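Local atomic coordinates of putative hyaluronoglucosaminidase (Clostridium perfringens, PDB entry 6PWI), a protein that probably removes terminal N-acetylhexosamine residues from glycans as a family 84 glycoside hydrolase, the chain here being its N-terminal and catalytic part. Residues Q219-K224 with T254-L259; N306-M311 with L348-T353. One frame throughout, in Å; residues are numbered along the deposited sequence.

Along the chain, contact 1 comes first: it closes the excursion from the loop that follows barrel strand 210-213, through helix 231-247, to the end of strand 250-255 and the turn beyond it. Only after it is complete does contact 2 open, joining helix 304-321 to helix 346-351 and closing the path that runs through strand 328-330. The two are therefore in series, neither nested nor crossed, with centres about 18 Å apart. They meet directly, since F258 and P257 of contact 1 pack on L310 of contact 2, and F258 also on Q307. Together they tie loops at the strand ends of a (beta/alpha)8 barrel to its outer helices.

Contact 1. Residues Q219-K224 with T254-L259; sequences QYHSLK and TIHPFL
One backbone hydrogen bond joins 219-224 to 254-259, from H256 N to H221 O (2.9 Å). It is only moderately bent, 158° at the hydrogen. The same carbonyl oxygen also receives a CA-H...O contact from I255 CA at 3.2 Å, and CG1 of I255 lies close to it as well.

Two imidazoles make up the aromatic part. The rings of H221 and H256 run alongside each other, yet their planes are almost perpendicular, at 89°. They approach through H221 NE2 and H256 CD2, 3.6 Å apart. The first torsion of H221 (chi1 90°) is some 30° beyond the usual +60° and leaves CG flanked by the residue's own main-chain N and C; T254 O lies at the ring edge, near its plane. Hydrogen bonds outside the pair probably restrain how far either ring can rotate: H221 ND1 donates to D218 O, and H256 ND1 is hydrogen-bonded to D299 OD1.

Van der Waals contacts complete the interface. S222 OG sits 3.6 Å from H256 CB and 3.4 Å from L259 CD1, while the same methyl of L259 reaches L223 CG more loosely.

The arrangement lies at the C-terminal end of strand 250-255 in the (beta/alpha)8 barrel, where such enzymes carry their active sites. By its bond to D299, the predicted proton donor, H256 links the loop pair to the probable catalytic centre of this family 84 domain.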
loop_
_atom_site.group_PDB
_atom_site.type_symbol
_atom_site.label_atom_id
_atom_site.label_comp_id
_atom_site.label_asym_id
_atom_site.label_seq_id
_atom_site.Cartn_x
_atom_site.Cartn_y
_atom_site.Cartn_z
ATOM N N GLN A 219 -8.219 6.713 -22.280
ATOM C CA GLN A 219 -8.311 6.278 -23.662
ATOM C C GLN A 219 -6.921 6.169 -24.296
ATOM O O GLN A 219 -6.762 5.511 -25.313
ATOM C CB GLN A 219 -9.230 7.217 -24.455
ATOM C CG GLN A 219 -10.704 7.126 -24.076
ATOM C CD GLN A 219 -11.263 5.721 -23.961
ATOM O OE1 GLN A 219 -11.095 4.871 -24.840
ATOM N NE2 GLN A 219 -11.963 5.468 -22.865
ATOM N N TYR A 220 -5.903 6.797 -23.701
ATOM C CA TYR A 220 -4.646 6.964 -24.417
ATOM C C TYR A 220 -3.632 5.882 -24.062
ATOM O O TYR A 220 -2.585 5.812 -24.696
ATOM C CB TYR A 220 -4.101 8.384 -24.260
ATOM C CG TYR A 220 -4.991 9.414 -24.904
ATOM C CD1 TYR A 220 -4.932 9.658 -26.269
ATOM C CD2 TYR A 220 -5.937 10.102 -24.157
ATOM C CE1 TYR A 220 -5.774 10.581 -26.872
ATOM C CE2 TYR A 220 -6.786 11.026 -24.742
ATOM C CZ TYR A 220 -6.702 11.268 -26.103
ATOM O OH TYR A 220 -7.538 12.191 -26.663
ATOM N N HIS A 221 -3.944 5.052 -23.063
ATOM C CA HIS A 221 -3.065 3.950 -22.704
ATOM C C HIS A 221 -3.637 2.657 -23.282
ATOM O O HIS A 221 -3.083 1.576 -23.102
ATOM C CB HIS A 221 -2.824 3.928 -21.185
ATOM C CG HIS A 221 -3.808 3.111 -20.419
ATOM N ND1 HIS A 221 -5.162 3.361 -20.458
ATOM C CD2 HIS A 221 -3.643 2.048 -19.603
ATOM C CE1 HIS A 221 -5.793 2.485 -19.707
ATOM N NE2 HIS A 221 -4.884 1.667 -19.169
ATOM N N SER A 222 -4.743 2.797 -24.015
ATOM C CA SER A 222 -5.555 1.668 -24.429
ATOM C C SER A 222 -6.609 2.163 -25.413
ATOM O O SER A 222 -7.309 3.127 -25.111
ATOM C CB SER A 222 -6.208 1.049 -23.213
ATOM O OG SER A 222 -7.103 0.014 -23.582
ATOM N N LEU A 223 -6.741 1.493 -26.564
ATOM C CA LEU A 223 -7.719 1.850 -27.591
ATOM C C LEU A 223 -7.193 2.982 -28.472
ATOM O O LEU A 223 -7.079 2.816 -29.682
ATOM C CB LEU A 223 -9.095 2.190 -26.994
ATOM C CG LEU A 223 -10.219 1.182 -27.261
ATOM C CD1 LEU A 223 -11.528 1.644 -26.634
ATOM C CD2 LEU A 223 -10.414 0.942 -28.753
ATOM N N LYS A 224 -6.883 4.128 -27.862
ATOM C CA LYS A 224 -6.266 5.232 -28.576
ATOM C C LYS A 224 -4.780 5.286 -28.232
ATOM O O LYS A 224 -4.196 6.365 -28.171
ATOM C CB LYS A 224 -6.945 6.565 -28.234
ATOM C CG LYS A 224 -8.388 6.735 -28.696
ATOM C CD LYS A 224 -8.771 8.198 -28.841
ATOM C CE LYS A 224 -10.247 8.436 -29.089
ATOM N NZ LYS A 224 -11.030 8.406 -27.828
ATOM N N THR A 254 1.587 2.365 -18.330
ATOM C CA THR A 254 1.217 1.069 -18.895
ATOM C C THR A 254 0.412 1.235 -20.184
ATOM O O THR A 254 -0.156 2.298 -20.426
ATOM C CB THR A 254 0.417 0.211 -17.901
ATOM O OG1 THR A 254 -0.760 0.918 -17.505
ATOM C CG2 THR A 254 1.227 -0.194 -16.688
ATOM N N ILE A 255 0.333 0.155 -20.974
ATOM C CA ILE A 255 -0.332 0.163 -22.270
ATOM C C ILE A 255 -1.022 -1.182 -22.516
ATOM O O ILE A 255 -0.517 -2.222 -22.100
ATOM C CB ILE A 255 0.673 0.521 -23.386
ATOM C CG1 ILE A 255 -0.010 0.682 -24.745
ATOM C CG2 ILE A 255 1.832 -0.470 -23.444
ATOM C CD1 ILE A 255 0.833 1.435 -25.756
ATOM N N HIS A 256 -2.179 -1.148 -23.197
ATOM C CA HIS A 256 -2.881 -2.334 -23.673
ATOM C C HIS A 256 -2.821 -2.395 -25.196
ATOM O O HIS A 256 -3.753 -1.952 -25.860
ATOM C CB HIS A 256 -4.364 -2.268 -23.288
ATOM C CG HIS A 256 -4.612 -2.398 -21.826
ATOM N ND1 HIS A 256 -5.085 -3.567 -21.263
ATOM C CD2 HIS A 256 -4.448 -1.519 -20.812
ATOM C CE1 HIS A 256 -5.208 -3.400 -19.961
ATOM N NE2 HIS A 256 -4.818 -2.152 -19.658
ATOM N N PRO A 257 -1.740 -2.914 -25.818
ATOM C CA PRO A 257 -1.649 -2.941 -27.278
ATOM C C PRO A 257 -2.181 -4.162 -28.030
ATOM O O PRO A 257 -1.941 -4.285 -29.228
ATOM C CB PRO A 257 -0.132 -2.868 -27.472
ATOM C CG PRO A 257 0.414 -3.681 -26.323
ATOM C CD PRO A 257 -0.518 -3.404 -25.163
ATOM N N PHE A 258 -2.917 -5.054 -27.358
ATOM C CA PHE A 258 -3.303 -6.296 -28.011
ATOM C C PHE A 258 -4.819 -6.425 -28.094
ATOM O O PHE A 258 -5.338 -7.537 -28.169
ATOM C CB PHE A 258 -2.705 -7.518 -27.308
ATOM C CG PHE A 258 -1.207 -7.506 -27.142
ATOM C CD1 PHE A 258 -0.369 -7.675 -28.235
ATOM C CD2 PHE A 258 -0.636 -7.341 -25.890
ATOM C CE1 PHE A 258 1.008 -7.666 -28.082
ATOM C CE2 PHE A 258 0.742 -7.337 -25.736
ATOM C CZ PHE A 258 1.562 -7.498 -26.833
ATOM N N LEU A 259 -5.522 -5.289 -28.099
ATOM C CA LEU A 259 -6.966 -5.325 -28.278
ATOM C C LEU A 259 -7.288 -5.651 -29.739
ATOM O O LEU A 259 -6.372 -5.936 -30.517
ATOM C CB LEU A 259 -7.566 -3.988 -27.828
ATOM C CG LEU A 259 -7.314 -3.605 -26.369
ATOM C CD1 LEU A 259 -7.778 -2.185 -26.093
ATOM C CD2 LEU A 259 -7.981 -4.579 -25.410
#

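Contact 2. Residues N306-M311 with L348-T353; sequences NQVKLM and LKTIGT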
loop_
_atom_site.group_PDB
_atom_site.type_symbol
_atom_site.label_atom_id
_atom_site.label_comp_id
_atom_site.label_asym_id
_atom_site.label_seq_id
_atom_site.Cartn_x
_atom_site.Cartn_y
_atom_site.Cartn_z
ATOM N N ASN A 306 2.999 -13.506 -30.740
ATOM C CA ASN A 306 3.039 -12.108 -31.129
ATOM C C ASN A 306 3.426 -11.243 -29.932
ATOM O O ASN A 306 4.236 -10.326 -30.068
ATOM C CB ASN A 306 1.739 -11.697 -31.821
ATOM C CG ASN A 306 1.604 -12.339 -33.186
ATOM O OD1 ASN A 306 2.596 -12.756 -33.787
ATOM N ND2 ASN A 306 0.380 -12.423 -33.685
ATOM N N GLN A 307 2.850 -11.568 -28.764
ATOM C CA GLN A 307 3.108 -10.838 -27.536
ATOM C C GLN A 307 4.603 -10.875 -27.227
ATOM O O GLN A 307 5.179 -9.860 -26.847
ATOM C CB GLN A 307 2.226 -11.371 -26.407
ATOM C CG GLN A 307 0.754 -11.012 -26.583
ATOM C CD GLN A 307 -0.180 -11.862 -25.756
ATOM O OE1 GLN A 307 0.120 -12.234 -24.625
ATOM N NE2 GLN A 307 -1.341 -12.161 -26.314
ATOM N N VAL A 308 5.230 -12.036 -27.450
ATOM C CA VAL A 308 6.662 -12.199 -27.251
ATOM C C VAL A 308 7.427 -11.336 -28.258
ATOM O O VAL A 308 8.354 -10.615 -27.881
ATOM C CB VAL A 308 7.083 -13.679 -27.324
ATOM C CG1 VAL A 308 8.593 -13.848 -27.194
ATOM C CG2 VAL A 308 6.371 -14.502 -26.267
ATOM N N LYS A 309 7.035 -11.419 -29.539
ATOM C CA LYS A 309 7.647 -10.637 -30.605
ATOM C C LYS A 309 7.760 -9.177 -30.168
ATOM O O LYS A 309 8.852 -8.610 -30.194
ATOM C CB LYS A 309 6.857 -10.820 -31.904
ATOM C CG LYS A 309 7.416 -10.154 -33.152
ATOM C CD LYS A 309 6.785 -10.746 -34.411
ATOM C CE LYS A 309 6.758 -9.824 -35.614
ATOM N NZ LYS A 309 8.112 -9.318 -35.952
ATOM N N LEU A 310 6.640 -8.590 -29.723
ATOM C CA LEU A 310 6.618 -7.188 -29.342
ATOM C C LEU A 310 7.616 -6.924 -28.215
ATOM O O LEU A 310 8.396 -5.971 -28.289
ATOM C CB LEU A 310 5.200 -6.765 -28.948
ATOM C CG LEU A 310 5.090 -5.346 -28.382
ATOM C CD1 LEU A 310 5.466 -4.307 -29.427
ATOM C CD2 LEU A 310 3.698 -5.064 -27.839
ATOM N N MET A 311 7.594 -7.781 -27.183
ATOM C CA MET A 311 8.390 -7.554 -25.987
ATOM C C MET A 311 9.877 -7.636 -26.326
ATOM O O MET A 311 10.694 -6.976 -25.685
ATOM C CB MET A 311 8.043 -8.545 -24.868
ATOM C CG MET A 311 6.633 -8.372 -24.294
ATOM S SD MET A 311 6.147 -6.671 -23.838
ATOM C CE MET A 311 7.313 -6.302 -22.528
ATOM N N LEU A 348 1.475 -19.965 -21.144
ATOM C CA LEU A 348 2.449 -19.566 -20.138
ATOM C C LEU A 348 3.855 -19.987 -20.566
ATOM O O LEU A 348 4.812 -19.254 -20.343
ATOM C CB LEU A 348 2.067 -20.131 -18.763
ATOM C CG LEU A 348 0.798 -19.550 -18.128
ATOM C CD1 LEU A 348 0.470 -20.249 -16.819
ATOM C CD2 LEU A 348 0.908 -18.046 -17.908
ATOM N N LYS A 349 3.967 -21.156 -21.207
ATOM C CA LYS A 349 5.241 -21.659 -21.693
ATOM C C LYS A 349 5.814 -20.684 -22.720
ATOM O O LYS A 349 7.014 -20.403 -22.700
ATOM C CB LYS A 349 5.063 -23.072 -22.255
ATOM C CG LYS A 349 6.330 -23.813 -22.662
ATOM C CD LYS A 349 6.010 -25.222 -23.115
ATOM C CE LYS A 349 6.905 -25.747 -24.219
ATOM N NZ LYS A 349 8.118 -26.396 -23.673
ATOM N N THR A 350 4.946 -20.146 -23.592
ATOM C CA THR A 350 5.393 -19.225 -24.627
ATOM C C THR A 350 5.825 -17.885 -24.033
ATOM O O THR A 350 6.887 -17.365 -24.387
ATOM C CB THR A 350 4.316 -19.006 -25.690
ATOM O OG1 THR A 350 4.073 -20.297 -26.237
ATOM C CG2 THR A 350 4.776 -18.081 -26.791
ATOM N N ILE A 351 4.965 -17.333 -23.166
ATOM C CA ILE A 351 5.179 -16.083 -22.455
ATOM C C ILE A 351 6.529 -16.128 -21.745
ATOM O O ILE A 351 7.244 -15.133 -21.697
ATOM C CB ILE A 351 3.990 -15.826 -21.500
ATOM C CG1 ILE A 351 2.760 -15.339 -22.270
ATOM C CG2 ILE A 351 4.328 -14.883 -20.360
ATOM C CD1 ILE A 351 3.058 -14.350 -23.381
ATOM N N GLY A 352 6.888 -17.311 -21.241
ATOM C CA GLY A 352 8.132 -17.499 -20.514
ATOM C C GLY A 352 9.375 -17.444 -21.402
ATOM O O GLY A 352 10.489 -17.425 -20.886
ATOM N N THR A 353 9.186 -17.420 -22.727
ATOM C CA THR A 353 10.319 -17.328 -23.638
ATOM C C THR A 353 10.647 -15.872 -23.968
ATOM O O THR A 353 11.606 -15.620 -24.690
ATOM C CB THR A 353 10.136 -18.143 -24.926
ATOM O OG1 THR A 353 9.150 -17.497 -25.732
ATOM C CG2 THR A 353 9.775 -19.590 -24.673
#
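V308 presses its CG2 methyl against the backbone of the facing helix, 3.5 Å from T350 O and 4.0 Å from T350 CG2. The two segments belong to successive outer helices of the (beta/alpha)8 barrel, 304-321 and 346-351; within 306-311 and 348-353 the nearest CA atoms are those of V308 and I351, 6.3 Å apart. The valine straddles T350 and T353: with CG1 anti to the backbone N (chi1 177°), CG2 turns toward T350 while CG1 reaches T353 OG1 at 4.0 Å. The side chains of V308 and T353 stand at about a right angle to one another.

I351 lies on the side of the interface facing strand 328-330. Its CD1 lies 4.4 Å from V308 CG2 and 3.8 Å from Q307 OE1, so an apolar methyl rests beside an amide oxygen. That oxygen has its polar partner in Y347, whose hydroxyl is hydrogen-bonded to it. Q307 and I351 also both touch F329 of the strand 328-330, which places this side of the contact against the barrel wall. T350 packs in addition on A304 and N305, near the start of the longer helix, and its own hydroxyl is bonded to E346 O.

The contact between the helices is thus one of van der Waals packing. T350 O, beside the valine methyl, accepts two bonds from T353: one from its backbone N at 2.8 Å, the other from OG1, which approaches in the carbonyl plane at a C=O...O angle of 150°.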